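Local coordinates for Exo-arabinanase (Penicillium chrysogenum, PDB 3A72), which hydrolyses alpha-1,5-L-arabinan, probably from a chain end and releasing arabinobiose, and is seen here with arabinobiose bound, at residues M178-T183 and P191-V196; Q217-Y222 and L237-S242. One frame throughout, in Å; residues are numbered along the deposited sequence.

Contact 1: M178-T183 and P191-V196; sequences MVHQVT and PVVEDV
Met178 O accepts two backbone hydrogen bonds from the facing strand, 2.9 Å from Asp195 N and 3.0 Å from Val196 N, which is the signature of a classic beta bulge. The carbonyl is thus gripped by two consecutive amides, Asp195 N in its plane and Val196 N tilted 28° from it, while Met178 N returns a bond to Val196 O. Beyond the bulge the antiparallel pairing resumes, His180 and Val193 exchanging a reciprocal pair of backbone bonds.

Close packing marks the face that carries Met178, His180, Val193 and Val196. The methionine chain bends at chi3 (-60°), which brings CE to 3.5 Å from Val196 CB. Further along, Val193 CB sits over one face of the His180 imidazole, 3.8 Å from the ring centroid, a CH-pi contact offset toward the rim. His180 NE2 is hydrogen-bonded to Glu246 O. The bulge turns Asp195 toward the partner strand, and a water bridges its OD2, at 2.7 Å, and, weakly, Val179 O, donating to both.

The Pro191-Val192 end is looser. Val192, exposed, touches Val179 CB with CG1 at 3.7 Å and reaches the amide end of Gln181 with CG2, whereas Gln181 NE2 is bound by Tyr165 OH. Within these segments a water links Val182 N, from which it accepts, to Pro191 O (2.8 Å), beside the direct backbone bond of Val182 with Gly190.

This hairpin forms the outer two strands of a four-stranded antiparallel sheet, as in a blade of a sialidase-like beta-propeller. Strand 160-167 pairs with 177-183 on its other side, and from the adjoining sheet, probably the next blade, Tyr220 and Tyr222 of strand 218-225 and Pro205 and Pro208 of strand 204-212 pack on Met178.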
loop_
_atom_site.group_PDB
_atom_site.type_symbol
_atom_site.label_atom_id
_atom_site.label_comp_id
_atom_site.label_asym_id
_atom_site.label_seq_id
_atom_site.Cartn_x
_atom_site.Cartn_y
_atom_site.Cartn_z
ATOM N N MET A 178 -10.592 2.938 -9.725
ATOM C CA MET A 178 -10.089 3.338 -8.420
ATOM C C MET A 178 -10.814 4.624 -8.007
ATOM O O MET A 178 -11.144 5.488 -8.857
ATOM C CB MET A 178 -8.594 3.555 -8.401
ATOM C CG MET A 178 -7.843 2.244 -8.681
ATOM S SD MET A 178 -6.061 2.452 -8.869
ATOM C CE MET A 178 -6.056 3.554 -10.265
ATOM N N VAL A 179 -11.076 4.731 -6.747
ATOM C CA VAL A 179 -11.942 5.732 -6.120
ATOM C C VAL A 179 -11.342 6.212 -4.830
ATOM O O VAL A 179 -10.352 5.653 -4.305
ATOM C CB VAL A 179 -13.351 5.135 -5.867
ATOM C CG1 VAL A 179 -13.946 4.543 -7.133
ATOM C CG2 VAL A 179 -13.314 4.121 -4.767
ATOM N N HIS A 180 -12.010 7.188 -4.208
ATOM C CA HIS A 180 -11.706 7.508 -2.829
ATOM C C HIS A 180 -12.972 7.978 -2.108
ATOM O O HIS A 180 -13.964 8.370 -2.730
ATOM C CB HIS A 180 -10.567 8.574 -2.639
ATOM C CG HIS A 180 -10.966 9.919 -3.122
ATOM N ND1 HIS A 180 -11.619 10.937 -2.508
ATOM C CD2 HIS A 180 -10.661 10.365 -4.356
ATOM C CE1 HIS A 180 -11.719 11.978 -3.394
ATOM N NE2 HIS A 180 -11.127 11.615 -4.533
ATOM N N GLN A 181 -12.887 7.973 -0.783
ATOM C CA GLN A 181 -13.820 8.661 0.093
ATOM C C GLN A 181 -13.018 9.480 1.085
ATOM O O GLN A 181 -11.858 9.166 1.400
ATOM C CB GLN A 181 -14.766 7.709 0.789
ATOM C CG GLN A 181 -15.701 6.979 -0.164
ATOM C CD GLN A 181 -16.594 5.977 0.491
ATOM O OE1 GLN A 181 -17.611 6.357 1.211
ATOM N NE2 GLN A 181 -16.316 4.758 0.323
ATOM N N VAL A 182 -13.663 10.534 1.613
ATOM C CA VAL A 182 -13.021 11.481 2.520
ATOM C C VAL A 182 -13.819 11.576 3.799
ATOM O O VAL A 182 -15.049 11.471 3.789
ATOM C CB VAL A 182 -12.919 12.874 1.883
ATOM C CG1 VAL A 182 -12.083 13.792 2.715
ATOM C CG2 VAL A 182 -12.381 12.706 0.478
ATOM N N THR A 183 -13.139 11.828 4.917
ATOM C CA THR A 183 -13.756 12.058 6.182
ATOM C C THR A 183 -13.047 13.182 6.929
ATOM O O THR A 183 -11.849 13.338 6.822
ATOM C CB THR A 183 -13.756 10.755 7.040
ATOM O OG1 THR A 183 -14.478 10.964 8.219
ATOM C CG2 THR A 183 -12.371 10.304 7.321
ATOM N N PRO A 191 -19.210 10.720 -0.099
ATOM C CA PRO A 191 -19.548 9.802 -1.153
ATOM C C PRO A 191 -18.332 9.287 -1.908
ATOM O O PRO A 191 -17.240 9.860 -1.868
ATOM C CB PRO A 191 -20.440 10.619 -2.059
ATOM C CG PRO A 191 -20.169 12.022 -1.696
ATOM C CD PRO A 191 -19.570 12.101 -0.343
ATOM N N VAL A 192 -18.535 8.189 -2.602
ATOM C CA VAL A 192 -17.502 7.653 -3.467
ATOM C C VAL A 192 -17.206 8.616 -4.605
ATOM O O VAL A 192 -18.109 9.015 -5.348
ATOM C CB VAL A 192 -17.938 6.252 -4.020
ATOM C CG1 VAL A 192 -16.892 5.710 -4.962
ATOM C CG2 VAL A 192 -18.187 5.333 -2.820
ATOM N N VAL A 193 -15.957 8.946 -4.808
ATOM C CA VAL A 193 -15.449 9.785 -5.900
ATOM C C VAL A 193 -14.633 8.920 -6.829
ATOM O O VAL A 193 -13.665 8.297 -6.401
ATOM C CB VAL A 193 -14.622 10.957 -5.351
ATOM C CG1 VAL A 193 -14.064 11.790 -6.491
ATOM C CG2 VAL A 193 -15.472 11.805 -4.450
ATOM N N GLU A 194 -15.011 8.869 -8.109
ATOM C CA GLU A 194 -14.225 8.119 -9.089
ATOM C C GLU A 194 -12.954 8.859 -9.451
ATOM O O GLU A 194 -12.991 10.027 -9.837
ATOM C CB GLU A 194 -15.059 7.879 -10.349
ATOM C CG GLU A 194 -16.331 7.124 -10.080
ATOM C CD GLU A 194 -16.097 5.677 -9.847
ATOM O OE1 GLU A 194 -15.087 5.037 -10.173
ATOM O OE2 GLU A 194 -17.095 5.047 -9.389
ATOM N N ASP A 195 -11.834 8.220 -9.313
ATOM C CA ASP A 195 -10.534 8.809 -9.623
ATOM C C ASP A 195 -9.985 8.336 -10.974
ATOM O O ASP A 195 -9.524 9.157 -11.763
ATOM C CB ASP A 195 -9.564 8.480 -8.485
ATOM C CG ASP A 195 -9.827 9.259 -7.248
ATOM O OD1 ASP A 195 -10.380 10.388 -7.325
ATOM O OD2 ASP A 195 -9.439 8.751 -6.142
ATOM N N VAL A 196 -9.987 7.017 -11.179
ATOM C CA VAL A 196 -9.422 6.456 -12.385
ATOM C C VAL A 196 -10.455 5.490 -12.990
ATOM O O VAL A 196 -10.772 4.451 -12.380
ATOM C CB VAL A 196 -8.076 5.765 -12.162
ATOM C CG1 VAL A 196 -7.596 5.138 -13.470
ATOM C CG2 VAL A 196 -7.050 6.735 -11.607
HETATM O O HOH W 1 -8.197 6.385 -6.029
HETATM O O HOH W 2 -15.892 11.407 -0.022
#

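Contact 2: Q217-Y222 and L237-S242; sequences QYFYVY and LYYRLS
Tyr222 and Arg240 join this hairpin through their side chains as well as through the sheet: Arg240 NE donates a fairly straight bond to Tyr222 OH at 3.1 Å, with the hydroxyl at the edge of the guanidinium and close to its plane. The arginine chain is extended from CG to NE, and ring and guanidinium planes stand 62° apart. Tyr198 OH bonds both to Tyr222 OH and to Arg240 NH2, closing a small polar network.

The backbone supplies three reciprocal pairs of hydrogen bonds, at Tyr218 with Ser242, Tyr220 with Arg240 and Tyr222 with Tyr238; the shortest is Tyr218 N to Ser242 O, 2.7 Å. Between them, CA-H...O contacts include Tyr239 CA to Tyr220 O at 3.0 Å.

Aromatic contacts occupy both faces of the sheet. Beside the arginine, Tyr238 CB lies over one face of the Tyr222 ring, 3.8 Å from its centroid. Tyr222 CG stands between backbone N and carbonyl carbon (chi1 57°), a setting that starts the ring over its neighbour. On the opposite face Phe219 CE1 comes to 3.3 Å from Tyr239 CG, over that ring's rim, with the planes inclined at 37°; Leu241 CD2 meets the edge of the Phe219 ring at CD1, 4.0 Å away.

The two faces therefore differ in chemistry: one is chiefly hydrophobic, though Tyr239 OH bonds Gly299 O, while the other buries an arginine whose NE and NH2 are met by tyrosine hydroxyls. The arginine's charge is probably offset by neutral oxygens, the Tyr222 and Tyr198 hydroxyls and, weakly, Ile248 O at NH1, and may polarise both hydroxyls.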
loop_
_atom_site.group_PDB
_atom_site.type_symbol
_atom_site.label_atom_id
_atom_site.label_comp_id
_atom_site.label_asym_id
_atom_site.label_seq_id
_atom_site.Cartn_x
_atom_site.Cartn_y
_atom_site.Cartn_z
ATOM N N GLN A 217 2.835 18.913 -5.629
ATOM C CA GLN A 217 2.139 17.885 -6.411
ATOM C C GLN A 217 2.078 16.570 -5.659
ATOM O O GLN A 217 2.961 16.269 -4.866
ATOM C CB GLN A 217 2.901 17.644 -7.723
ATOM C CG GLN A 217 2.884 18.813 -8.683
ATOM C CD GLN A 217 3.556 18.438 -9.986
ATOM O OE1 GLN A 217 4.762 18.252 -10.022
ATOM N NE2 GLN A 217 2.752 18.254 -11.025
ATOM N N TYR A 218 1.043 15.812 -5.916
ATOM C CA TYR A 218 0.898 14.442 -5.445
ATOM C C TYR A 218 1.126 13.525 -6.615
ATOM O O TYR A 218 0.584 13.725 -7.715
ATOM C CB TYR A 218 -0.487 14.187 -4.841
ATOM C CG TYR A 218 -0.742 14.975 -3.579
ATOM C CD1 TYR A 218 -0.611 14.383 -2.321
ATOM C CD2 TYR A 218 -1.104 16.329 -3.630
ATOM C CE1 TYR A 218 -0.857 15.107 -1.163
ATOM C CE2 TYR A 218 -1.336 17.036 -2.467
ATOM C CZ TYR A 218 -1.215 16.457 -1.241
ATOM O OH TYR A 218 -1.452 17.176 -0.103
ATOM N N PHE A 219 1.947 12.493 -6.369
ATOM C CA PHE A 219 2.279 11.417 -7.311
ATOM C C PHE A 219 1.416 10.206 -6.975
ATOM O O PHE A 219 1.593 9.598 -5.920
ATOM C CB PHE A 219 3.766 11.121 -7.203
ATOM C CG PHE A 219 4.311 10.052 -8.079
ATOM C CD1 PHE A 219 4.791 10.385 -9.353
ATOM C CD2 PHE A 219 4.364 8.721 -7.707
ATOM C CE1 PHE A 219 5.280 9.405 -10.182
ATOM C CE2 PHE A 219 4.877 7.744 -8.538
ATOM C CZ PHE A 219 5.341 8.088 -9.784
ATOM N N TYR A 220 0.462 9.935 -7.834
ATOM C CA TYR A 220 -0.531 8.860 -7.690
ATOM C C TYR A 220 -0.147 7.758 -8.641
ATOM O O TYR A 220 -0.249 7.978 -9.870
ATOM C CB TYR A 220 -1.906 9.460 -7.957
ATOM C CG TYR A 220 -3.099 8.541 -7.957
ATOM C CD1 TYR A 220 -4.015 8.555 -6.896
ATOM C CD2 TYR A 220 -3.367 7.681 -8.995
ATOM C CE1 TYR A 220 -5.118 7.711 -6.899
ATOM C CE2 TYR A 220 -4.458 6.852 -9.010
ATOM C CZ TYR A 220 -5.338 6.868 -7.968
ATOM O OH TYR A 220 -6.424 6.040 -8.057
ATOM N N VAL A 221 0.288 6.612 -8.169
ATOM C CA VAL A 221 0.763 5.520 -9.000
ATOM C C VAL A 221 -0.214 4.348 -8.862
ATOM O O VAL A 221 -0.848 4.126 -7.835
ATOM C CB VAL A 221 2.209 5.141 -8.639
ATOM C CG1 VAL A 221 2.332 4.438 -7.291
ATOM C CG2 VAL A 221 2.892 4.321 -9.746
ATOM N N TYR A 222 -0.302 3.581 -9.963
ATOM C CA TYR A 222 -1.219 2.450 -10.028
ATOM C C TYR A 222 -0.739 1.480 -11.091
ATOM O O TYR A 222 0.091 1.803 -11.942
ATOM C CB TYR A 222 -2.609 2.929 -10.351
ATOM C CG TYR A 222 -2.864 3.741 -11.605
ATOM C CD1 TYR A 222 -3.438 3.191 -12.732
ATOM C CD2 TYR A 222 -2.562 5.095 -11.619
ATOM C CE1 TYR A 222 -3.696 3.954 -13.867
ATOM C CE2 TYR A 222 -2.860 5.877 -12.730
ATOM C CZ TYR A 222 -3.418 5.311 -13.844
ATOM O OH TYR A 222 -3.714 6.136 -14.916
ATOM N N LEU A 237 2.907 -0.002 -14.986
ATOM C CA LEU A 237 2.745 1.073 -14.018
ATOM C C LEU A 237 2.475 2.395 -14.736
ATOM O O LEU A 237 3.140 2.766 -15.718
ATOM C CB LEU A 237 3.983 1.225 -13.128
ATOM C CG LEU A 237 4.331 -0.029 -12.333
ATOM C CD1 LEU A 237 5.409 0.347 -11.311
ATOM C CD2 LEU A 237 3.133 -0.689 -11.693
ATOM N N TYR A 238 1.492 3.125 -14.201
ATOM C CA TYR A 238 1.094 4.464 -14.643
ATOM C C TYR A 238 1.039 5.366 -13.442
ATOM O O TYR A 238 0.848 4.921 -12.307
ATOM C CB TYR A 238 -0.316 4.444 -15.306
ATOM C CG TYR A 238 -0.320 4.115 -16.771
ATOM C CD1 TYR A 238 0.098 2.892 -17.263
ATOM C CD2 TYR A 238 -0.756 5.060 -17.687
ATOM C CE1 TYR A 238 0.078 2.645 -18.620
ATOM C CE2 TYR A 238 -0.788 4.820 -19.075
ATOM C CZ TYR A 238 -0.359 3.606 -19.531
ATOM O OH TYR A 238 -0.374 3.298 -20.865
ATOM N N TYR A 239 1.173 6.682 -13.676
ATOM C CA TYR A 239 0.947 7.645 -12.627
ATOM C C TYR A 239 0.196 8.842 -13.170
ATOM O O TYR A 239 0.141 9.138 -14.359
ATOM C CB TYR A 239 2.224 8.060 -11.984
ATOM C CG TYR A 239 3.420 8.513 -12.795
ATOM C CD1 TYR A 239 3.632 9.857 -13.096
ATOM C CD2 TYR A 239 4.351 7.597 -13.214
ATOM C CE1 TYR A 239 4.749 10.265 -13.822
ATOM C CE2 TYR A 239 5.480 8.013 -13.893
ATOM C CZ TYR A 239 5.685 9.322 -14.197
ATOM O OH TYR A 239 6.865 9.671 -14.837
ATOM N N ARG A 240 -0.422 9.530 -12.213
ATOM C CA ARG A 240 -1.102 10.814 -12.415
ATOM C C ARG A 240 -0.526 11.787 -11.407
ATOM O O ARG A 240 -0.172 11.438 -10.294
ATOM C CB ARG A 240 -2.598 10.655 -12.247
ATOM C CG ARG A 240 -3.234 9.924 -13.406
ATOM C CD ARG A 240 -4.659 9.552 -13.176
ATOM N NE ARG A 240 -5.206 8.732 -14.260
ATOM C CZ ARG A 240 -6.404 8.854 -14.792
ATOM N NH1 ARG A 240 -7.276 9.769 -14.411
ATOM N NH2 ARG A 240 -6.767 7.972 -15.716
ATOM N N LEU A 241 -0.451 13.059 -11.843
ATOM C CA LEU A 241 0.068 14.135 -11.025
ATOM C C LEU A 241 -0.995 15.188 -10.815
ATOM O O LEU A 241 -1.589 15.676 -11.810
ATOM C CB LEU A 241 1.294 14.735 -11.732
ATOM C CG LEU A 241 2.517 13.785 -11.678
ATOM C CD1 LEU A 241 3.411 13.903 -12.863
ATOM C CD2 LEU A 241 3.240 13.996 -10.330
ATOM N N SER A 242 -1.219 15.570 -9.568
ATOM C CA SER A 242 -2.220 16.587 -9.220
ATOM C C SER A 242 -1.790 17.306 -7.986
ATOM O O SER A 242 -1.286 16.649 -7.059
ATOM C CB SER A 242 -3.566 15.954 -8.948
ATOM O OG SER A 242 -4.505 16.936 -8.620
#

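How the contacts relate
Both contacts are antiparallel hairpins of successive four-stranded sheets, consistent with neighbouring propeller blades, and they share no strand. Contact 1 joins the third strand to an outermost one, 193-196, and becomes exposed toward Val192; contact 2 joins the two middle strands and is mostly buried. The chemistry follows: a bulge, mainly aliphatic contacts with one histidine ring, and bridging waters in contact 1, against regular pairing, obliquely packed aromatic rings and a buried arginine in contact 2. They meet directly, Met178 CE packing 3.5 Å from Tyr222 CG and Val196 CG2 3.7 Å from Tyr220 CE2. Side chains of Met178 and Tyr222 lie about 7 and 8 Å from bound arabinofuranose.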